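Local atomic coordinates of xyloglucan-specific endo-beta-1,4-glucanase GH12 (Aspergillus niveus, PDB entry 4NPR), a protein that probably hydrolyses internal beta-1,4-glucosidic linkages of xyloglucan, retaining the beta configuration and releasing xyloglucan oligosaccharides. Residues A[58-61]-A[67-70]; A[37-42]-A[236-241]; A[169-174]-A[201-206]. All blocks are in the same frame, centred on the assembly; numbering follows the deposited sequence.

Interaction 1: A[58-61]-A[67-70]; sequences TTFE and TIVW. With SO4 (sulfate ion), chain C.
The backbone N of Glu61 donates to Val69 O at 2.9 Å, with an N-H...O angle of 151°. This bond joins the two arms of a beta hairpin, strands 53-64 and 67-77. Next to it, Phe60 and Trp70 form an antiparallel non-hydrogen-bonded pair, with both side chains on the same face of the sheet. With CG anti to the backbone N (chi1 162°), the Phe60 ring reaches toward Ile68, whose CD1 lies 3.8 Å from Phe60 CD1, near the ring plane at the edge. The indole is met obliquely by the methyl CG2 of Thr58. Leu41, from strand 39-42 of the facing sheet, touches Thr58, Phe60 and Trp70. The other face is more polar. Glu61 CB lies 4.0 Å from Val69 CG1, its chain bends at chi2 (84°), and Glu61 OE1 comes 3.6 Å from Trp70 CA. A water donates to Glu61 OE1 at 3.0 Å and more weakly to Trp70 O. At the far end, Thr67 OG1 donates to a sulfate, probably from the crystallisation liquor. The hairpin thus has two distinct sides: largely apolar toward the interior, where Thr58 OG1 is hydrogen-bonded to Asn43 and Thr72, and polar, with a water link, on the other.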
ATOM      1  N   THR A  58      -4.915   3.239  15.037  1.00 19.20           N
ATOM      2  CA  THR A  58      -5.062   4.024  13.826  1.00 18.02           C
ATOM      3  C   THR A  58      -6.053   5.147  14.096  1.00 17.88           C
ATOM      4  O   THR A  58      -7.039   4.963  14.807  1.00 17.73           O
ATOM      5  CB  THR A  58      -5.508   3.087  12.688  1.00 17.20           C
ATOM      6  OG1 THR A  58      -4.397   2.297  12.302  1.00 15.83           O
ATOM      7  CG2 THR A  58      -5.981   3.825  11.468  1.00 17.85           C
ATOM      8  N   THR A  59      -5.811   6.328  13.538  1.00 18.97           N
ATOM      9  CA  THR A  59      -6.723   7.473  13.788  1.00 18.04           C
ATOM     10  C   THR A  59      -7.131   8.181  12.524  1.00 17.72           C
ATOM     11  O   THR A  59      -6.322   8.640  11.768  1.00 17.64           O
ATOM     12  CB  THR A  59      -6.072   8.516  14.731  1.00 18.49           C
ATOM     13  OG1 THR A  59      -5.728   7.895  15.981  1.00 17.89           O
ATOM     14  CG2 THR A  59      -7.016   9.749  14.983  1.00 17.67           C
ATOM     15  N   PHE A  60      -8.422   8.297  12.316  1.00 18.82           N
ATOM     16  CA  PHE A  60      -8.937   9.131  11.268  1.00 19.02           C
ATOM     17  C   PHE A  60      -9.031  10.530  11.825  1.00 21.24           C
ATOM     18  O   PHE A  60      -9.503  10.703  12.929  1.00 19.52           O
ATOM     19  CB  PHE A  60     -10.309   8.653  10.860  1.00 18.38           C
ATOM     20  CG  PHE A  60     -11.097   9.667  10.110  1.00 18.70           C
ATOM     21  CD1 PHE A  60     -10.801   9.946   8.795  1.00 18.43           C
ATOM     22  CD2 PHE A  60     -12.157  10.333  10.719  1.00 19.48           C
ATOM     23  CE1 PHE A  60     -11.545  10.864   8.078  1.00 19.31           C
ATOM     24  CE2 PHE A  60     -12.912  11.259  10.015  1.00 20.01           C
ATOM     25  CZ  PHE A  60     -12.610  11.526   8.690  1.00 19.54           C
ATOM     26  N   GLU A  61      -8.599  11.521  11.049  1.00 24.41           N
ATOM     27  CA  GLU A  61      -8.635  12.906  11.475  1.00 27.74           C
ATOM     28  C   GLU A  61      -9.735  13.675  10.783  1.00 28.22           C
ATOM     29  O   GLU A  61     -10.562  14.279  11.445  1.00 30.24           O
ATOM     30  CB  GLU A  61      -7.325  13.612  11.151  1.00 32.05           C
ATOM     31  CG  GLU A  61      -6.544  14.002  12.369  1.00 36.39           C
ATOM     32  CD  GLU A  61      -5.715  12.863  12.859  1.00 41.33           C
ATOM     33  OE1 GLU A  61      -4.942  12.329  12.022  1.00 44.50           O
ATOM     34  OE2 GLU A  61      -5.830  12.539  14.067  1.00 45.23           O
ATOM     35  N   THR A  67     -10.042  13.966  -0.174  1.00 20.90           N
ATOM     36  CA  THR A  67      -8.759  13.929   0.545  1.00 19.25           C
ATOM     37  C   THR A  67      -8.883  13.534   2.016  1.00 17.40           C
ATOM     38  O   THR A  67      -9.553  14.204   2.791  1.00 17.76           O
ATOM     39  CB  THR A  67      -8.123  15.325   0.485  1.00 19.26           C
ATOM     40  OG1 THR A  67      -7.979  15.686  -0.884  1.00 19.02           O
ATOM     41  CG2 THR A  67      -6.767  15.364   1.162  1.00 19.69           C
ATOM     42  N   ILE A  68      -8.208  12.460   2.402  1.00 15.96           N
ATOM     43  CA  ILE A  68      -8.300  11.939   3.770  1.00 14.92           C
ATOM     44  C   ILE A  68      -6.990  12.239   4.508  1.00 14.69           C
ATOM     45  O   ILE A  68      -5.922  12.243   3.880  1.00 14.76           O
ATOM     46  CB  ILE A  68      -8.661  10.442   3.816  1.00 15.34           C
ATOM     47  CG1 ILE A  68      -8.796   9.947   5.269  1.00 16.53           C
ATOM     48  CG2 ILE A  68      -7.635   9.569   3.096  1.00 15.42           C
ATOM     49  CD1 ILE A  68      -9.562   8.635   5.406  1.00 16.44           C
ATOM     50  N   VAL A  69      -7.109  12.583   5.798  1.00 13.48           N
ATOM     51  CA  VAL A  69      -5.996  12.878   6.701  1.00 13.29           C
ATOM     52  C   VAL A  69      -6.119  11.889   7.861  1.00 12.88           C
ATOM     53  O   VAL A  69      -7.174  11.784   8.488  1.00 12.51           O
ATOM     54  CB  VAL A  69      -6.092  14.363   7.212  1.00 13.75           C
ATOM     55  CG1 VAL A  69      -4.950  14.754   8.163  1.00 12.66           C
ATOM     56  CG2 VAL A  69      -6.181  15.327   6.006  1.00 13.72           C
ATOM     57  N   TRP A  70      -5.070  11.117   8.108  1.00 12.97           N
ATOM     58  CA  TRP A  70      -5.111  10.107   9.160  1.00 13.35           C
ATOM     59  C   TRP A  70      -3.728   9.780   9.642  1.00 13.65           C
ATOM     60  O   TRP A  70      -2.740  10.295   9.085  1.00 13.03           O
ATOM     61  CB  TRP A  70      -5.776   8.815   8.676  1.00 13.18           C
ATOM     62  CG  TRP A  70      -5.092   8.085   7.508  1.00 13.22           C
ATOM     63  CD1 TRP A  70      -5.163   8.403   6.172  1.00 13.01           C
ATOM     64  CD2 TRP A  70      -4.295   6.884   7.582  1.00 13.49           C
ATOM     65  NE1 TRP A  70      -4.459   7.473   5.417  1.00 13.19           N
ATOM     66  CE2 TRP A  70      -3.925   6.535   6.262  1.00 13.54           C
ATOM     67  CE3 TRP A  70      -3.871   6.072   8.629  1.00 13.24           C
ATOM     68  CZ2 TRP A  70      -3.147   5.413   5.985  1.00 13.70           C
ATOM     69  CZ3 TRP A  70      -3.102   4.971   8.350  1.00 13.32           C
ATOM     70  CH2 TRP A  70      -2.742   4.649   7.052  1.00 13.67           C
TER
HETATM   71  S   SO4 C 301      -5.804  16.505  -3.718  1.00 53.97           S
HETATM   72  O1  SO4 C 301      -4.442  16.364  -4.296  1.00 57.33           O
HETATM   73  O2  SO4 C 301      -5.842  15.664  -2.492  1.00 49.40           O
HETATM   74  O3  SO4 C 301      -6.018  17.942  -3.381  1.00 56.22           O
HETATM   75  O4  SO4 C 301      -6.854  16.055  -4.691  1.00 48.79           O
HETATM   76  O   HOH W   1      -2.395  12.952  10.509  1.00 15.66           O

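Interaction 2: A[37-42]-A[236-241]. With SO4 (sulfate ion), chain C.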
ATOM      1  N   GLY A  37     -16.483   9.131   3.376  1.00 21.95           N
ATOM      2  CA  GLY A  37     -16.617   9.398   1.953  1.00 21.77           C
ATOM      3  C   GLY A  37     -16.420   8.119   1.173  1.00 19.61           C
ATOM      4  O   GLY A  37     -17.152   7.137   1.337  1.00 17.89           O
ATOM      5  N   ASN A  38     -15.403   8.125   0.339  1.00 18.70           N
ATOM      6  CA  ASN A  38     -15.147   6.974  -0.495  1.00 18.40           C
ATOM      7  C   ASN A  38     -14.084   6.062   0.008  1.00 16.79           C
ATOM      8  O   ASN A  38     -13.629   5.231  -0.739  1.00 17.16           O
ATOM      9  CB  ASN A  38     -14.809   7.457  -1.885  1.00 19.17           C
ATOM     10  CG  ASN A  38     -15.952   8.181  -2.489  1.00 19.66           C
ATOM     11  OD1 ASN A  38     -17.081   7.686  -2.490  1.00 19.50           O
ATOM     12  ND2 ASN A  38     -15.694   9.373  -2.971  1.00 21.10           N
ATOM     13  N   TYR A  39     -13.738   6.169   1.282  1.00 16.07           N
ATOM     14  CA  TYR A  39     -12.670   5.362   1.857  1.00 16.30           C
ATOM     15  C   TYR A  39     -13.219   4.529   3.029  1.00 15.72           C
ATOM     16  O   TYR A  39     -14.258   4.845   3.579  1.00 15.64           O
ATOM     17  CB  TYR A  39     -11.491   6.255   2.298  1.00 16.40           C
ATOM     18  CG  TYR A  39     -10.910   7.125   1.181  1.00 16.92           C
ATOM     19  CD1 TYR A  39      -9.991   6.595   0.266  1.00 16.89           C
ATOM     20  CD2 TYR A  39     -11.286   8.488   1.017  1.00 17.47           C
ATOM     21  CE1 TYR A  39      -9.444   7.361  -0.756  1.00 16.45           C
ATOM     22  CE2 TYR A  39     -10.728   9.268  -0.014  1.00 17.08           C
ATOM     23  CZ  TYR A  39      -9.814   8.687  -0.897  1.00 16.77           C
ATOM     24  OH  TYR A  39      -9.245   9.400  -1.930  1.00 17.53           O
ATOM     25  N   ILE A  40     -12.569   3.405   3.311  1.00 15.48           N
ATOM     26  CA  ILE A  40     -12.676   2.725   4.572  1.00 15.46           C
ATOM     27  C   ILE A  40     -11.237   2.669   5.045  1.00 16.10           C
ATOM     28  O   ILE A  40     -10.322   2.283   4.287  1.00 16.47           O
ATOM     29  CB  ILE A  40     -13.240   1.310   4.426  1.00 16.71           C
ATOM     30  CG1 ILE A  40     -14.709   1.352   3.966  1.00 17.43           C
ATOM     31  CG2 ILE A  40     -13.217   0.566   5.758  1.00 17.46           C
ATOM     32  CD1 ILE A  40     -15.208   0.031   3.409  1.00 17.45           C
ATOM     33  N   LEU A  41     -11.020   3.120   6.268  1.00 15.13           N
ATOM     34  CA  LEU A  41      -9.703   3.168   6.842  1.00 15.14           C
ATOM     35  C   LEU A  41      -9.622   2.022   7.812  1.00 13.98           C
ATOM     36  O   LEU A  41     -10.491   1.878   8.653  1.00 14.44           O
ATOM     37  CB  LEU A  41      -9.497   4.503   7.553  1.00 15.49           C
ATOM     38  CG  LEU A  41      -8.190   4.757   8.288  1.00 16.32           C
ATOM     39  CD1 LEU A  41      -7.041   4.965   7.319  1.00 17.08           C
ATOM     40  CD2 LEU A  41      -8.309   6.016   9.136  1.00 17.25           C
ATOM     41  N   TYR A  42      -8.561   1.241   7.725  1.00 13.22           N
ATOM     42  CA  TYR A  42      -8.435  -0.035   8.444  1.00 12.95           C
ATOM     43  C   TYR A  42      -7.210  -0.036   9.312  1.00 12.13           C
ATOM     44  O   TYR A  42      -6.194   0.470   8.903  1.00 12.49           O
ATOM     45  CB  TYR A  42      -8.224  -1.192   7.460  1.00 13.16           C
ATOM     46  CG  TYR A  42      -9.374  -1.541   6.562  1.00 13.49           C
ATOM     47  CD1 TYR A  42     -10.363  -2.453   6.989  1.00 13.80           C
ATOM     48  CD2 TYR A  42      -9.471  -1.009   5.257  1.00 13.66           C
ATOM     49  CE1 TYR A  42     -11.412  -2.818   6.157  1.00 13.68           C
ATOM     50  CE2 TYR A  42     -10.532  -1.368   4.413  1.00 13.41           C
ATOM     51  CZ  TYR A  42     -11.485  -2.278   4.869  1.00 13.58           C
ATOM     52  OH  TYR A  42     -12.538  -2.663   4.092  1.00 13.67           O
ATOM     53  N   SER A 236      -0.712  13.313   5.928  1.00 14.87           N
ATOM     54  CA  SER A 236      -1.288  14.626   6.130  1.00 15.86           C
ATOM     55  C   SER A 236      -2.224  14.985   4.963  1.00 16.94           C
ATOM     56  O   SER A 236      -3.055  15.883   5.079  1.00 18.49           O
ATOM     57  CB  SER A 236      -0.207  15.671   6.484  1.00 15.74           C
ATOM     58  OG  SER A 236       0.726  15.785   5.465  1.00 17.23           O
ATOM     59  N   ASP A 237      -2.107  14.248   3.861  1.00 17.18           N
ATOM     60  CA  ASP A 237      -3.146  14.164   2.863  1.00 17.72           C
ATOM     61  C   ASP A 237      -2.934  12.996   1.882  1.00 15.17           C
ATOM     62  O   ASP A 237      -1.813  12.665   1.499  1.00 14.77           O
ATOM     63  CB  ASP A 237      -3.312  15.490   2.129  1.00 21.03           C
ATOM     64  CG  ASP A 237      -2.168  15.792   1.255  1.00 24.66           C
ATOM     65  OD1 ASP A 237      -1.101  16.132   1.819  1.00 26.69           O
ATOM     66  OD2 ASP A 237      -2.328  15.670   0.004  1.00 29.76           O
ATOM     67  N   TYR A 238      -4.033  12.357   1.535  1.00 13.28           N
ATOM     68  CA  TYR A 238      -4.043  11.237   0.633  1.00 12.57           C
ATOM     69  C   TYR A 238      -5.330  11.338  -0.176  1.00 12.59           C
ATOM     70  O   TYR A 238      -6.400  11.589   0.383  1.00 12.87           O
ATOM     71  CB  TYR A 238      -3.992   9.867   1.366  1.00 12.32           C
ATOM     72  CG  TYR A 238      -4.173   8.692   0.401  1.00 11.71           C
ATOM     73  CD1 TYR A 238      -3.141   8.292  -0.441  1.00 11.92           C
ATOM     74  CD2 TYR A 238      -5.392   8.059   0.268  1.00 11.54           C
ATOM     75  CE1 TYR A 238      -3.303   7.278  -1.384  1.00 11.64           C
ATOM     76  CE2 TYR A 238      -5.580   7.043  -0.654  1.00 11.61           C
ATOM     77  CZ  TYR A 238      -4.533   6.632  -1.473  1.00 11.57           C
ATOM     78  OH  TYR A 238      -4.721   5.600  -2.370  1.00 10.93           O
ATOM     79  N   SER A 239      -5.220  11.187  -1.491  1.00 12.33           N
ATOM     80  CA  SER A 239      -6.390  11.018  -2.340  1.00 12.03           C
ATOM     81  C   SER A 239      -6.051  10.092  -3.471  1.00 12.27           C
ATOM     82  O   SER A 239      -4.883   9.932  -3.825  1.00 11.07           O
ATOM     83  CB  SER A 239      -6.906  12.332  -2.933  1.00 11.47           C
ATOM     84  OG  SER A 239      -5.879  13.055  -3.524  1.00 10.67           O
ATOM     85  N   VAL A 240      -7.110   9.451  -3.974  1.00 13.28           N
ATOM     86  CA  VAL A 240      -7.062   8.668  -5.192  1.00 14.63           C
ATOM     87  C   VAL A 240      -8.447   8.602  -5.787  1.00 15.45           C
ATOM     88  O   VAL A 240      -9.440   8.583  -5.076  1.00 15.30           O
ATOM     89  CB  VAL A 240      -6.482   7.233  -4.962  1.00 15.51           C
ATOM     90  CG1 VAL A 240      -7.414   6.364  -4.141  1.00 15.31           C
ATOM     91  CG2 VAL A 240      -6.139   6.555  -6.288  1.00 15.36           C
ATOM     92  N   SER A 241      -8.506   8.587  -7.104  1.00 17.66           N
ATOM     93  CA  SER A 241      -9.747   8.305  -7.785  1.00 20.40           C
ATOM     94  C   SER A 241      -9.510   7.407  -9.025  1.00 21.26           C
ATOM     95  O   SER A 241      -8.503   7.498  -9.706  1.00 21.29           O
ATOM     96  CB  SER A 241     -10.498   9.621  -8.116  1.00 21.33           C
ATOM     97  OG  SER A 241      -9.853  10.342  -9.166  1.00 20.77           O
TER
HETATM   98  S   SO4 C 301      -5.804  16.505  -3.718  1.00 53.97           S
HETATM   99  O1  SO4 C 301      -4.442  16.364  -4.296  1.00 57.33           O
HETATM  100  O2  SO4 C 301      -5.842  15.664  -2.492  1.00 49.40           O
HETATM  101  O3  SO4 C 301      -6.018  17.942  -3.381  1.00 56.22           O
HETATM  102  O4  SO4 C 301      -6.854  16.055  -4.691  1.00 48.79           O
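The ring of Tyr39 meets strand 231-240 mainly through its hydroxyl end and one edge. Val240 CG1 lies at that edge, near the ring plane, 4.1 Å from Tyr39 CE1. Tyr39 CE1 also lies 3.9 Å from Tyr238 CE2. This second approach is oblique to the Tyr39 ring but lies near the plane of the Tyr238 ring, at its edge, so the two tyrosines are not face-stacked. Leu91 also touches Tyr39, and Trp108 meets Tyr238 edge-to-face.

The setting is the beta jelly roll of glycoside hydrolase family 12. Strand 39-42 belongs to the larger sheet and strand 231-240 to the smaller one. The axes of the two short segments approach to 10.8 Å, a separation bridged by side chains rather than by strand pairing. Tyr39 spans much of it. Its CG sits beside the backbone N, anti to the carbonyl carbon (chi1 -57°), and the ring extends across to the backbone of the opposite strand. Tyr39 OH lies 3.3 Å from Ser239 CA.

The buried phenol oxygen has two polar partners: it accepts from Val240 N and is also hydrogen-bonded to Asn66 O, in the turn between strands 53-64 and 67-77. A single side chain therefore links the larger sheet to a strand and a turn of the smaller one. Ser239 OG bonds a sulfate, probably from the crystallisation liquor, at 2.8 Å from its O2, and Thr67 shares that ion. Val240 N donates to Tyr39 OH across the sheets at 3.0 Å, with an N-H...O angle of 157°.

Interaction 3: A[169-174]-A[201-206]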
ATOM      1  N   PHE A 169      12.464   3.043 -10.059  1.00 13.70           N
ATOM      2  CA  PHE A 169      12.050   1.922  -9.238  1.00 12.67           C
ATOM      3  C   PHE A 169      12.973   0.730  -9.429  1.00 12.21           C
ATOM      4  O   PHE A 169      13.444   0.485 -10.533  1.00 12.20           O
ATOM      5  CB  PHE A 169      10.633   1.530  -9.650  1.00 12.30           C
ATOM      6  CG  PHE A 169       9.579   2.454  -9.115  1.00 11.81           C
ATOM      7  CD1 PHE A 169       9.210   2.403  -7.783  1.00 11.95           C
ATOM      8  CD2 PHE A 169       8.982   3.366  -9.915  1.00 11.72           C
ATOM      9  CE1 PHE A 169       8.264   3.265  -7.272  1.00 11.85           C
ATOM     10  CE2 PHE A 169       8.041   4.219  -9.414  1.00 11.85           C
ATOM     11  CZ  PHE A 169       7.668   4.163  -8.097  1.00 11.54           C
ATOM     12  N   ASN A 170      13.234  -0.001  -8.352  1.00 12.22           N
ATOM     13  CA  ASN A 170      13.617  -1.391  -8.467  1.00 12.04           C
ATOM     14  C   ASN A 170      12.319  -2.215  -8.525  1.00 12.25           C
ATOM     15  O   ASN A 170      11.469  -2.080  -7.660  1.00 13.19           O
ATOM     16  CB  ASN A 170      14.387  -1.850  -7.268  1.00 11.73           C
ATOM     17  CG  ASN A 170      15.772  -1.264  -7.192  1.00 11.90           C
ATOM     18  OD1 ASN A 170      16.416  -0.964  -8.177  1.00 11.71           O
ATOM     19  ND2 ASN A 170      16.236  -1.105  -5.976  1.00 12.43           N
ATOM     20  N   LEU A 171      12.196  -3.107  -9.499  1.00 12.06           N
ATOM     21  CA  LEU A 171      10.998  -3.930  -9.644  1.00 11.96           C
ATOM     22  C   LEU A 171      11.249  -5.379  -9.234  1.00 11.11           C
ATOM     23  O   LEU A 171      12.148  -6.005  -9.737  1.00 10.28           O
ATOM     24  CB  LEU A 171      10.486  -3.899 -11.089  1.00 12.66           C
ATOM     25  CG  LEU A 171       9.247  -4.805 -11.326  1.00 13.28           C
ATOM     26  CD1 LEU A 171       8.131  -4.414 -10.368  1.00 13.60           C
ATOM     27  CD2 LEU A 171       8.728  -4.768 -12.765  1.00 13.33           C
ATOM     28  N   TYR A 172      10.360  -5.908  -8.397  1.00 10.87           N
ATOM     29  CA  TYR A 172      10.416  -7.248  -7.889  1.00 10.79           C
ATOM     30  C   TYR A 172       9.189  -8.045  -8.268  1.00 10.90           C
ATOM     31  O   TYR A 172       8.092  -7.506  -8.375  1.00 10.74           O
ATOM     32  CB  TYR A 172      10.509  -7.180  -6.371  1.00 11.16           C
ATOM     33  CG  TYR A 172      11.729  -6.446  -5.948  1.00 11.33           C
ATOM     34  CD1 TYR A 172      12.931  -7.112  -5.822  1.00 11.35           C
ATOM     35  CD2 TYR A 172      11.695  -5.096  -5.752  1.00 11.52           C
ATOM     36  CE1 TYR A 172      14.089  -6.453  -5.482  1.00 12.10           C
ATOM     37  CE2 TYR A 172      12.835  -4.403  -5.424  1.00 12.26           C
ATOM     38  CZ  TYR A 172      14.047  -5.075  -5.272  1.00 12.76           C
ATOM     39  OH  TYR A 172      15.228  -4.352  -4.946  1.00 13.24           O
ATOM     40  N   LEU A 173       9.367  -9.348  -8.407  1.00 10.94           N
ATOM     41  CA  LEU A 173       8.264 -10.245  -8.634  1.00 11.41           C
ATOM     42  C   LEU A 173       8.378 -11.539  -7.834  1.00 11.25           C
ATOM     43  O   LEU A 173       9.430 -12.176  -7.788  1.00 11.85           O
ATOM     44  CB  LEU A 173       8.213 -10.581 -10.109  1.00 12.25           C
ATOM     45  CG  LEU A 173       7.260 -11.690 -10.599  1.00 12.51           C
ATOM     46  CD1 LEU A 173       5.826 -11.302 -10.294  1.00 12.48           C
ATOM     47  CD2 LEU A 173       7.497 -11.875 -12.087  1.00 12.75           C
ATOM     48  N   GLY A 174       7.275 -11.968  -7.253  1.00 11.35           N
ATOM     49  CA  GLY A 174       7.246 -13.232  -6.520  1.00 11.45           C
ATOM     50  C   GLY A 174       5.834 -13.585  -6.143  1.00 11.62           C
ATOM     51  O   GLY A 174       4.955 -12.730  -6.145  1.00 12.12           O
ATOM     52  N   PHE A 201       0.475   0.128 -14.513  1.00 13.60           N
ATOM     53  CA  PHE A 201      -0.202  -0.836 -15.387  1.00 13.23           C
ATOM     54  C   PHE A 201       0.206  -0.722 -16.860  1.00 13.23           C
ATOM     55  O   PHE A 201       0.491  -1.741 -17.513  1.00 14.03           O
ATOM     56  CB  PHE A 201      -1.711  -0.732 -15.220  1.00 13.07           C
ATOM     57  CG  PHE A 201      -2.166  -0.987 -13.809  1.00 13.61           C
ATOM     58  CD1 PHE A 201      -2.190  -2.261 -13.292  1.00 14.03           C
ATOM     59  CD2 PHE A 201      -2.535   0.068 -12.965  1.00 14.42           C
ATOM     60  CE1 PHE A 201      -2.607  -2.518 -11.988  1.00 14.00           C
ATOM     61  CE2 PHE A 201      -2.959  -0.175 -11.663  1.00 14.07           C
ATOM     62  CZ  PHE A 201      -2.986  -1.468 -11.177  1.00 14.44           C
ATOM     63  N   THR A 202       0.237   0.487 -17.402  1.00 12.78           N
ATOM     64  CA  THR A 202       0.698   0.674 -18.759  1.00 12.74           C
ATOM     65  C   THR A 202       2.036  -0.079 -18.870  1.00 13.54           C
ATOM     66  O   THR A 202       2.286  -0.830 -19.814  1.00 14.03           O
ATOM     67  CB  THR A 202       0.951   2.179 -19.050  1.00 13.16           C
ATOM     68  OG1 THR A 202      -0.200   2.981 -18.737  1.00 12.48           O
ATOM     69  CG2 THR A 202       1.328   2.409 -20.494  1.00 13.23           C
ATOM     70  N   TYR A 203       2.899   0.107 -17.874  1.00 13.93           N
ATOM     71  CA  TYR A 203       4.228  -0.475 -17.922  1.00 14.71           C
ATOM     72  C   TYR A 203       4.232  -2.004 -17.974  1.00 15.03           C
ATOM     73  O   TYR A 203       4.948  -2.591 -18.769  1.00 14.54           O
ATOM     74  CB  TYR A 203       5.085  -0.015 -16.745  1.00 14.83           C
ATOM     75  CG  TYR A 203       6.377  -0.814 -16.664  1.00 15.11           C
ATOM     76  CD1 TYR A 203       6.440  -1.969 -15.911  1.00 15.06           C
ATOM     77  CD2 TYR A 203       7.532  -0.427 -17.365  1.00 15.66           C
ATOM     78  CE1 TYR A 203       7.603  -2.720 -15.853  1.00 15.13           C
ATOM     79  CE2 TYR A 203       8.709  -1.196 -17.302  1.00 15.53           C
ATOM     80  CZ  TYR A 203       8.728  -2.340 -16.528  1.00 15.01           C
ATOM     81  OH  TYR A 203       9.862  -3.153 -16.406  1.00 17.31           O
ATOM     82  N   LEU A 204       3.427  -2.612 -17.105  1.00 15.68           N
ATOM     83  CA  LEU A 204       3.337  -4.063 -16.975  1.00 15.84           C
ATOM     84  C   LEU A 204       2.702  -4.681 -18.182  1.00 16.68           C
ATOM     85  O   LEU A 204       3.106  -5.765 -18.588  1.00 17.67           O
ATOM     86  CB  LEU A 204       2.529  -4.460 -15.727  1.00 14.67           C
ATOM     87  CG  LEU A 204       3.136  -4.068 -14.374  1.00 13.91           C
ATOM     88  CD1 LEU A 204       2.141  -4.352 -13.282  1.00 13.78           C
ATOM     89  CD2 LEU A 204       4.476  -4.752 -14.051  1.00 13.58           C
ATOM     90  N   GLU A 205       1.724  -4.003 -18.757  1.00 18.63           N
ATOM     91  CA  GLU A 205       1.003  -4.574 -19.895  1.00 22.28           C
ATOM     92  C   GLU A 205       1.997  -4.685 -21.043  1.00 21.95           C
ATOM     93  O   GLU A 205       2.049  -5.656 -21.797  1.00 20.58           O
ATOM     94  CB  GLU A 205      -0.182  -3.703 -20.300  1.00 23.92           C
ATOM     95  CG  GLU A 205      -1.372  -3.789 -19.333  1.00 27.62           C
ATOM     96  CD  GLU A 205      -2.265  -2.537 -19.353  1.00 29.47           C
ATOM     97  OE1 GLU A 205      -2.107  -1.722 -20.279  1.00 33.26           O
ATOM     98  OE2 GLU A 205      -3.112  -2.345 -18.452  1.00 29.40           O
ATOM     99  N   SER A 206       2.852  -3.692 -21.050  1.00 22.04           N
ATOM    100  CA  SER A 206       3.721  -3.415 -22.128  1.00 22.15           C
ATOM    101  C   SER A 206       4.991  -4.246 -22.008  1.00 22.58           C
ATOM    102  O   SER A 206       5.441  -4.833 -23.000  1.00 22.16           O
ATOM    103  CB  SER A 206       4.007  -1.921 -22.044  1.00 22.19           C
ATOM    104  OG  SER A 206       4.853  -1.518 -23.050  1.00 21.35           O
TER
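Tyr203 O receives two groups from the next turn of the chain: Asn207 ND2, and more weakly Ser206 N at 3.3 Å. In the same turn, Glu205 N donates to Phe201 O at 2.9 Å, a sound helical bond. These bonds belong to helix 198-207, which presents Tyr203 and Leu204 to the strand.

The contact itself is apolar and small, and Leu171 is its whole contribution from strand 167-176. One branch does the touching. Leu171 CD2 lies 3.9 Å from Tyr203 CE1 and 4.1 Å from Tyr203 OH. It meets the ring obliquely, near its hydroxyl end. The two side chains approach from opposite directions. Each has CG anti to its own backbone N (chi1 178° for Leu171, 170° for Tyr203), and both extend away from their backbones to meet between strand and helix. The nearest CA atoms, those of Leu171 and Leu204, are 10.6 Å apart.

Leu204 also takes part: Leu204 CD2 lies 4.4 Å from Leu171 CD2 and at the edge of the Tyr203 ring, in its plane. The two leucine methyls and the tyrosine ring form one apolar cluster.

Outward, Pro162 touches Tyr203, and Tyr203 OH has a weak hydrogen bond to Gln208. Leu204 continues the packing onto Phe184 and Ile139, and Phe201 packs on strands 117-128 and 137-146. The helix therefore lies across several neighbouring strands of the larger sheet, with Leu171 near one end of the row. A lone helix packed against the larger sheet of a jelly roll is characteristic of the family 12 glycoside hydrolase fold.

Interaction 2 opens first along the chain, at 37-42, in the larger sheet. The chain then crosses to the smaller sheet, where interaction 1 closes the short loop of the 53-64/67-77 hairpin. Much later, interaction 3 closes a loop between strand 167-176 and the helix that follows strand 192-196. The chain then returns to 236-241, where interaction 2 closes and encloses the other two, which lie in series. Interactions 1 and 2 touch: strands 67-77 and 231-240 are sheet neighbours, and a probable backbone hydrogen bond joins Ile68 N to Tyr238 O. Interaction 3 lies on the opposite side of the chain's centre, about 30 Å from interaction 1 between centres, and ties the helix to the larger sheet.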